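Local coordinates for protein FAD-binding oxidoreductase (Gulosibacter chungangensis, PDB 7PBG) that oxidises 4-ethylphenol with a covalently bound FAD, a 4-alkylphenol oxidase reaction that dehydrogenates the substrate toward 4-vinylphenol, at residues P276-V288 / M309-G322. Residues are numbered along the deposited sequence; the frame is centred on the assembly and turned at random.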
ATOM      1  N   PRO A 276     -11.896  12.510  10.311  1.00 21.01           N
ATOM      2  CA  PRO A 276     -12.094  13.110  11.608  1.00 19.75           C
ATOM      3  C   PRO A 276     -12.177  12.043  12.699  1.00 23.53           C
ATOM      4  O   PRO A 276     -12.393  10.882  12.389  1.00 24.76           O
ATOM      5  CB  PRO A 276     -13.369  13.949  11.434  1.00 19.41           C
ATOM      6  CG  PRO A 276     -14.138  13.207  10.357  1.00 21.08           C
ATOM      7  CD  PRO A 276     -13.096  12.606   9.447  1.00 20.43           C
ATOM      8  N   ILE A 277     -11.998  12.466  13.935  1.00 19.36           N
ATOM      9  CA  ILE A 277     -12.210  11.594  15.116  1.00 19.57           C
ATOM     10  C   ILE A 277     -13.575  11.925  15.726  1.00 18.80           C
ATOM     11  O   ILE A 277     -14.044  13.057  15.654  1.00 17.00           O
ATOM     12  CB  ILE A 277     -11.055  11.723  16.127  1.00 19.84           C
ATOM     13  CG1 ILE A 277     -10.905  13.138  16.659  1.00 20.93           C
ATOM     14  CG2 ILE A 277      -9.753  11.241  15.493  1.00 20.11           C
ATOM     15  CD1 ILE A 277      -9.934  13.278  17.834  1.00 23.10           C
ATOM     16  N   VAL A 278     -14.137  10.953  16.391  1.00 17.18           N
ATOM     17  CA  VAL A 278     -15.421  11.124  17.114  1.00 16.79           C
ATOM     18  C   VAL A 278     -15.173  10.577  18.504  1.00 19.89           C
ATOM     19  O   VAL A 278     -15.065   9.323  18.630  1.00 21.64           O
ATOM     20  CB  VAL A 278     -16.601  10.414  16.426  1.00 19.38           C
ATOM     21  CG1 VAL A 278     -17.894  10.808  17.124  1.00 20.84           C
ATOM     22  CG2 VAL A 278     -16.665  10.718  14.935  1.00 20.90           C
ATOM     23  N   ARG A 279     -14.937  11.443  19.486  1.00 18.65           N
ATOM     24  CA  ARG A 279     -14.634  10.902  20.833  1.00 20.21           C
ATOM     25  C   ARG A 279     -15.778  11.167  21.792  1.00 17.56           C
ATOM     26  O   ARG A 279     -16.546  12.148  21.651  1.00 17.88           O
ATOM     27  CB  ARG A 279     -13.322  11.429  21.397  1.00 24.25           C
ATOM     28  CG  ARG A 279     -13.144  12.914  21.364  1.00 29.47           C
ATOM     29  CD  ARG A 279     -11.820  13.180  22.086  1.00 32.13           C
ATOM     30  NE  ARG A 279     -10.610  12.463  21.678  1.00 28.93           N
ATOM     31  CZ  ARG A 279      -9.384  12.752  22.166  1.00 34.03           C
ATOM     32  NH1 ARG A 279      -9.230  13.687  23.100  1.00 29.00           N
ATOM     33  NH2 ARG A 279      -8.322  12.080  21.753  1.00 33.42           N
ATOM     34  N   ASN A 280     -15.821  10.335  22.818  1.00 19.13           N
ATOM     35  CA  ASN A 280     -16.797  10.544  23.904  1.00 18.81           C
ATOM     36  C   ASN A 280     -16.264  11.591  24.878  1.00 19.32           C
ATOM     37  O   ASN A 280     -15.057  11.887  24.898  1.00 18.98           O
ATOM     38  CB  ASN A 280     -17.207   9.246  24.562  1.00 18.76           C
ATOM     39  CG  ASN A 280     -16.161   8.544  25.392  1.00 20.39           C
ATOM     40  OD1 ASN A 280     -14.964   8.800  25.291  1.00 19.76           O
ATOM     41  ND2 ASN A 280     -16.631   7.605  26.191  1.00 21.48           N
ATOM     42  N   VAL A 281     -17.167  12.099  25.715  1.00 19.09           N
ATOM     43  CA  VAL A 281     -16.791  13.180  26.675  1.00 18.93           C
ATOM     44  C   VAL A 281     -15.709  12.667  27.618  1.00 18.05           C
ATOM     45  O   VAL A 281     -14.758  13.451  27.977  1.00 18.70           O
ATOM     46  CB  VAL A 281     -18.009  13.749  27.417  1.00 19.88           C
ATOM     47  CG1 VAL A 281     -18.709  12.752  28.296  1.00 21.64           C
ATOM     48  CG2 VAL A 281     -17.589  14.969  28.224  1.00 21.37           C
ATOM     49  N   THR A 282     -15.732  11.406  27.997  1.00 17.18           N
ATOM     50  CA  THR A 282     -14.725  10.929  28.966  1.00 18.90           C
ATOM     51  C   THR A 282     -13.314  11.086  28.390  1.00 19.44           C
ATOM     52  O   THR A 282     -12.375  11.458  29.164  1.00 18.37           O
ATOM     53  CB  THR A 282     -14.991   9.474  29.350  1.00 20.67           C
ATOM     54  OG1 THR A 282     -16.361   9.410  29.740  1.00 20.95           O
ATOM     55  CG2 THR A 282     -14.123   9.030  30.505  1.00 19.36           C
ATOM     56  N   PHE A 283     -13.138  10.817  27.094  1.00 19.93           N
ATOM     57  CA  PHE A 283     -11.794  10.870  26.478  1.00 18.13           C
ATOM     58  C   PHE A 283     -11.329  12.318  26.552  1.00 19.24           C
ATOM     59  O   PHE A 283     -10.230  12.614  27.040  1.00 18.64           O
ATOM     60  CB  PHE A 283     -11.870  10.258  25.083  1.00 19.75           C
ATOM     61  CG  PHE A 283     -10.554   9.829  24.496  1.00 21.11           C
ATOM     62  CD1 PHE A 283     -10.548   8.872  23.507  1.00 22.23           C
ATOM     63  CD2 PHE A 283      -9.351  10.351  24.937  1.00 21.39           C
ATOM     64  CE1 PHE A 283      -9.356   8.460  22.946  1.00 22.41           C
ATOM     65  CE2 PHE A 283      -8.149   9.923  24.388  1.00 23.88           C
ATOM     66  CZ  PHE A 283      -8.160   9.025  23.349  1.00 21.52           C
ATOM     67  N   ASP A 284     -12.184  13.253  26.120  1.00 20.83           N
ATOM     68  CA  ASP A 284     -11.765  14.672  26.154  1.00 19.51           C
ATOM     69  C   ASP A 284     -11.505  15.088  27.595  1.00 19.95           C
ATOM     70  O   ASP A 284     -10.508  15.784  27.854  1.00 19.51           O
ATOM     71  CB  ASP A 284     -12.782  15.604  25.487  1.00 20.86           C
ATOM     72  CG  ASP A 284     -12.450  16.022  24.053  1.00 20.97           C
ATOM     73  OD1 ASP A 284     -11.415  15.546  23.471  1.00 23.47           O
ATOM     74  OD2 ASP A 284     -13.225  16.862  23.537  1.00 22.45           O
ATOM     75  N   ALA A 285     -12.413  14.780  28.509  1.00 20.79           N
ATOM     76  CA  ALA A 285     -12.255  15.155  29.929  1.00 19.57           C
ATOM     77  C   ALA A 285     -10.898  14.659  30.445  1.00 19.93           C
ATOM     78  O   ALA A 285     -10.155  15.407  31.059  1.00 18.93           O
ATOM     79  CB  ALA A 285     -13.417  14.589  30.715  1.00 20.43           C
ATOM     80  N   ALA A 286     -10.538  13.435  30.127  1.00 19.13           N
ATOM     81  CA  ALA A 286      -9.308  12.829  30.689  1.00 19.18           C
ATOM     82  C   ALA A 286      -8.033  13.526  30.160  1.00 20.16           C
ATOM     83  O   ALA A 286      -6.982  13.390  30.799  1.00 18.36           O
ATOM     84  CB  ALA A 286      -9.331  11.361  30.407  1.00 19.40           C
ATOM     85  N   CYS A 287      -8.141  14.335  29.092  1.00 19.28           N
ATOM     86  CA  CYS A 287      -7.018  15.120  28.561  1.00 19.26           C
ATOM     87  C   CYS A 287      -6.821  16.439  29.287  1.00 19.38           C
ATOM     88  O   CYS A 287      -5.735  17.038  29.109  1.00 20.30           O
ATOM     89  CB  CYS A 287      -7.160  15.320  27.060  1.00 18.95           C
ATOM     90  SG  CYS A 287      -7.030  13.750  26.167  1.00 22.07           S
ATOM     91  N   VAL A 288      -7.807  16.915  30.035  1.00 20.30           N
ATOM     92  CA  VAL A 288      -7.790  18.276  30.636  1.00 18.31           C
ATOM     93  C   VAL A 288      -8.228  18.248  32.087  1.00 21.02           C
ATOM     94  O   VAL A 288      -8.318  19.320  32.678  1.00 21.84           O
ATOM     95  CB  VAL A 288      -8.699  19.256  29.893  1.00 18.90           C
ATOM     96  CG1 VAL A 288      -8.138  19.567  28.521  1.00 20.25           C
ATOM     97  CG2 VAL A 288     -10.132  18.758  29.862  1.00 19.11           C
ATOM     98  N   MET A 309     -19.154  16.728  33.106  1.00 19.46           N
ATOM     99  CA  MET A 309     -18.061  16.921  32.124  1.00 18.27           C
ATOM    100  C   MET A 309     -18.581  17.756  30.943  1.00 18.44           C
ATOM    101  O   MET A 309     -17.935  18.753  30.583  1.00 18.69           O
ATOM    102  CB  MET A 309     -17.510  15.595  31.624  1.00 18.27           C
ATOM    103  CG  MET A 309     -16.981  14.715  32.711  1.00 18.41           C
ATOM    104  SD  MET A 309     -16.548  13.120  32.019  1.00 19.97           S
ATOM    105  CE  MET A 309     -16.457  12.094  33.484  1.00 21.06           C
ATOM    106  N   VAL A 310     -19.695  17.329  30.340  1.00 17.48           N
ATOM    107  CA  VAL A 310     -20.260  18.037  29.168  1.00 17.39           C
ATOM    108  C   VAL A 310     -20.476  19.494  29.548  1.00 17.50           C
ATOM    109  O   VAL A 310     -20.100  20.371  28.744  1.00 21.08           O
ATOM    110  CB  VAL A 310     -21.559  17.397  28.638  1.00 16.97           C
ATOM    111  CG1 VAL A 310     -22.190  18.303  27.603  1.00 18.93           C
ATOM    112  CG2 VAL A 310     -21.245  16.012  28.129  1.00 20.22           C
ATOM    113  N   ASP A 311     -21.145  19.744  30.668  1.00 18.87           N
ATOM    114  CA  ASP A 311     -21.679  21.097  30.967  1.00 20.75           C
ATOM    115  C   ASP A 311     -20.539  22.010  31.383  1.00 21.36           C
ATOM    116  O   ASP A 311     -20.490  23.145  30.958  1.00 21.57           O
ATOM    117  CB  ASP A 311     -22.712  21.060  32.092  1.00 20.45           C
ATOM    118  CG  ASP A 311     -23.966  20.283  31.727  1.00 24.64           C
ATOM    119  OD1 ASP A 311     -24.192  20.080  30.500  1.00 21.98           O
ATOM    120  OD2 ASP A 311     -24.735  19.933  32.659  1.00 24.45           O
ATOM    121  N   GLU A 312     -19.618  21.501  32.146  1.00 20.10           N
ATOM    122  CA  GLU A 312     -18.563  22.355  32.758  1.00 20.24           C
ATOM    123  C   GLU A 312     -17.429  22.560  31.760  1.00 20.00           C
ATOM    124  O   GLU A 312     -16.865  23.614  31.743  1.00 19.99           O
ATOM    125  CB  GLU A 312     -18.143  21.752  34.099  1.00 20.80           C
ATOM    126  CG  GLU A 312     -19.271  21.802  35.111  1.00 22.06           C
ATOM    127  CD  GLU A 312     -18.937  21.160  36.442  1.00 21.58           C
ATOM    128  OE1 GLU A 312     -19.882  20.751  37.126  1.00 21.30           O
ATOM    129  OE2 GLU A 312     -17.713  20.993  36.730  1.00 21.73           O
ATOM    130  N   LEU A 313     -17.046  21.544  30.996  1.00 19.62           N
ATOM    131  CA  LEU A 313     -16.046  21.699  29.903  1.00 18.65           C
ATOM    132  C   LEU A 313     -16.671  22.446  28.735  1.00 19.54           C
ATOM    133  O   LEU A 313     -15.920  23.010  27.935  1.00 21.65           O
ATOM    134  CB  LEU A 313     -15.554  20.333  29.473  1.00 20.02           C
ATOM    135  CG  LEU A 313     -14.840  19.520  30.539  1.00 20.05           C
ATOM    136  CD1 LEU A 313     -14.476  18.159  30.014  1.00 22.26           C
ATOM    137  CD2 LEU A 313     -13.561  20.260  30.956  1.00 20.84           C
ATOM    138  N   GLY A 314     -18.003  22.465  28.645  1.00 20.42           N
ATOM    139  CA  GLY A 314     -18.672  23.152  27.531  1.00 21.21           C
ATOM    140  C   GLY A 314     -18.431  22.421  26.217  1.00 22.06           C
ATOM    141  O   GLY A 314     -18.242  23.094  25.204  1.00 23.75           O
ATOM    142  N   ILE A 315     -18.521  21.094  26.224  1.00 20.39           N
ATOM    143  CA  ILE A 315     -18.317  20.266  25.005  1.00 19.89           C
ATOM    144  C   ILE A 315     -19.609  19.467  24.702  1.00 18.61           C
ATOM    145  O   ILE A 315     -20.702  20.063  24.735  1.00 19.79           O
ATOM    146  CB  ILE A 315     -16.997  19.477  25.139  1.00 18.49           C
ATOM    147  CG1 ILE A 315     -16.947  18.557  26.357  1.00 19.24           C
ATOM    148  CG2 ILE A 315     -15.827  20.459  25.225  1.00 20.78           C
ATOM    149  CD1 ILE A 315     -15.656  17.785  26.447  1.00 19.21           C
ATOM    150  N   GLY A 316     -19.502  18.200  24.361  1.00 19.10           N
ATOM    151  CA  GLY A 316     -20.686  17.355  24.080  1.00 18.98           C
ATOM    152  C   GLY A 316     -20.439  15.978  24.624  1.00 18.04           C
ATOM    153  O   GLY A 316     -19.291  15.671  24.936  1.00 19.00           O
ATOM    154  N   HIS A 317     -21.458  15.124  24.644  1.00 17.78           N
ATOM    155  CA  HIS A 317     -21.243  13.693  24.934  1.00 17.50           C
ATOM    156  C   HIS A 317     -20.375  13.051  23.841  1.00 19.40           C
ATOM    157  O   HIS A 317     -19.696  12.048  24.146  1.00 18.84           O
ATOM    158  CB  HIS A 317     -22.598  13.007  25.052  1.00 18.75           C
ATOM    159  CG  HIS A 317     -23.215  13.224  26.387  1.00 18.51           C
ATOM    160  ND1 HIS A 317     -22.750  12.589  27.523  1.00 20.30           N
ATOM    161  CD2 HIS A 317     -24.197  14.052  26.803  1.00 19.38           C
ATOM    162  CE1 HIS A 317     -23.441  13.007  28.565  1.00 21.86           C
ATOM    163  NE2 HIS A 317     -24.339  13.900  28.160  1.00 21.14           N
ATOM    164  N   TRP A 318     -20.467  13.552  22.599  1.00 17.96           N
ATOM    165  CA  TRP A 318     -19.625  13.206  21.437  1.00 16.91           C
ATOM    166  C   TRP A 318     -19.056  14.516  20.914  1.00 18.18           C
ATOM    167  O   TRP A 318     -19.806  15.523  20.873  1.00 19.28           O
ATOM    168  CB  TRP A 318     -20.402  12.453  20.349  1.00 16.19           C
ATOM    169  CG  TRP A 318     -20.843  11.111  20.827  1.00 17.50           C
ATOM    170  CD1 TRP A 318     -22.094  10.739  21.209  1.00 18.63           C
ATOM    171  CD2 TRP A 318     -19.996   9.961  21.027  1.00 17.46           C
ATOM    172  NE1 TRP A 318     -22.075   9.438  21.639  1.00 18.55           N
ATOM    173  CE2 TRP A 318     -20.818   8.930  21.525  1.00 17.22           C
ATOM    174  CE3 TRP A 318     -18.643   9.708  20.795  1.00 18.72           C
ATOM    175  CZ2 TRP A 318     -20.317   7.651  21.804  1.00 16.25           C
ATOM    176  CZ3 TRP A 318     -18.135   8.458  21.080  1.00 18.13           C
ATOM    177  CH2 TRP A 318     -18.976   7.451  21.567  1.00 17.80           C
ATOM    178  N   ILE A 319     -17.785  14.483  20.559  1.00 17.84           N
ATOM    179  CA  ILE A 319     -17.119  15.610  19.898  1.00 18.26           C
ATOM    180  C   ILE A 319     -16.479  15.066  18.624  1.00 18.11           C
ATOM    181  O   ILE A 319     -15.730  14.059  18.672  1.00 18.14           O
ATOM    182  CB  ILE A 319     -16.073  16.245  20.836  1.00 18.16           C
ATOM    183  CG1 ILE A 319     -16.590  16.484  22.255  1.00 18.50           C
ATOM    184  CG2 ILE A 319     -15.517  17.489  20.192  1.00 17.67           C
ATOM    185  CD1 ILE A 319     -16.346  15.366  23.217  1.00 18.43           C
ATOM    186  N   VAL A 320     -16.740  15.742  17.527  1.00 17.73           N
ATOM    187  CA  VAL A 320     -16.028  15.549  16.238  1.00 18.86           C
ATOM    188  C   VAL A 320     -14.936  16.604  16.158  1.00 18.51           C
ATOM    189  O   VAL A 320     -15.243  17.757  16.332  1.00 19.15           O
ATOM    190  CB  VAL A 320     -16.966  15.608  15.034  1.00 18.48           C
ATOM    191  CG1 VAL A 320     -16.214  15.578  13.715  1.00 21.56           C
ATOM    192  CG2 VAL A 320     -18.006  14.491  15.132  1.00 19.92           C
ATOM    193  N   TYR A 321     -13.715  16.164  15.896  1.00 17.11           N
ATOM    194  CA  TYR A 321     -12.614  17.064  15.532  1.00 17.20           C
ATOM    195  C   TYR A 321     -12.154  16.746  14.113  1.00 16.60           C
ATOM    196  O   TYR A 321     -11.928  15.574  13.789  1.00 17.86           O
ATOM    197  CB  TYR A 321     -11.442  16.892  16.493  1.00 17.34           C
ATOM    198  CG  TYR A 321     -11.738  17.328  17.901  1.00 16.86           C
ATOM    199  CD1 TYR A 321     -11.744  18.677  18.244  1.00 16.89           C
ATOM    200  CD2 TYR A 321     -11.995  16.403  18.896  1.00 17.93           C
ATOM    201  CE1 TYR A 321     -11.991  19.080  19.542  1.00 18.11           C
ATOM    202  CE2 TYR A 321     -12.306  16.801  20.176  1.00 18.78           C
ATOM    203  CZ  TYR A 321     -12.264  18.137  20.514  1.00 17.94           C
ATOM    204  OH  TYR A 321     -12.539  18.477  21.801  1.00 19.02           O
ATOM    205  N   GLY A 322     -11.973  17.784  13.312  1.00 17.52           N
ATOM    206  CA  GLY A 322     -11.439  17.708  11.957  1.00 17.78           C
ATOM    207  C   GLY A 322     -10.646  18.953  11.579  1.00 20.10           C
ATOM    208  O   GLY A 322     -10.611  19.934  12.341  1.00 18.80           O
TER
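I277 and R279 pair with Y321 and I319 through reciprocal backbone hydrogen bonds, among them R279 N to I319 O at 2.9 Å and I277 N to Y321 O at 3.1 Å, and the axes of 277-280 and 318-322, 154° apart in direction, identify an antiparallel ladder. On the face carrying I277, R279, I319 and Y321, the Y321 hydroxyl OH donates to D284 OD2 at 2.5 Å, a very short bond. The carboxylate oxygen meets the phenol at its edge and in its plane, although the two planes stand 55° apart. I319 CG2 lies over one face of the same ring, while I319 CD1 comes within 3.5 Å of D284 OD2. A phenylalanine in place of Y321 would probably leave D284 OD2 without its hydroxyl donor, beside the apolar I319.

These are inner, neighbouring strands of the eight-stranded antiparallel sheet in this flavoprotein: V278 and N280 bond onward to F431 and A429, W318 and V320 to F249 and I247. A classic beta bulge sets H317 and W318 together opposite F249 of the next strand. R279 NE donates to Q430 OE1, and its NH2 reaches toward OE2 of FAD-binding E152 in a long, weak ion pair.

On the other sheet face, N280 CB sits over the six-membered ring of W318, 4.0 Å from its centroid, a CH-pi contact. With CG between backbone N and carbonyl carbon (chi1 69°), N280 turns OD1 back to cap F283 N at 3.3 Å; OD1 also accepts from A429 N. Beyond the strands, V281 CG2 presses tightly on M309 CB at 3.5 Å, and A285 CB meets M309 SD and L313 CD1, joining helix 281-288 to helix 303-313.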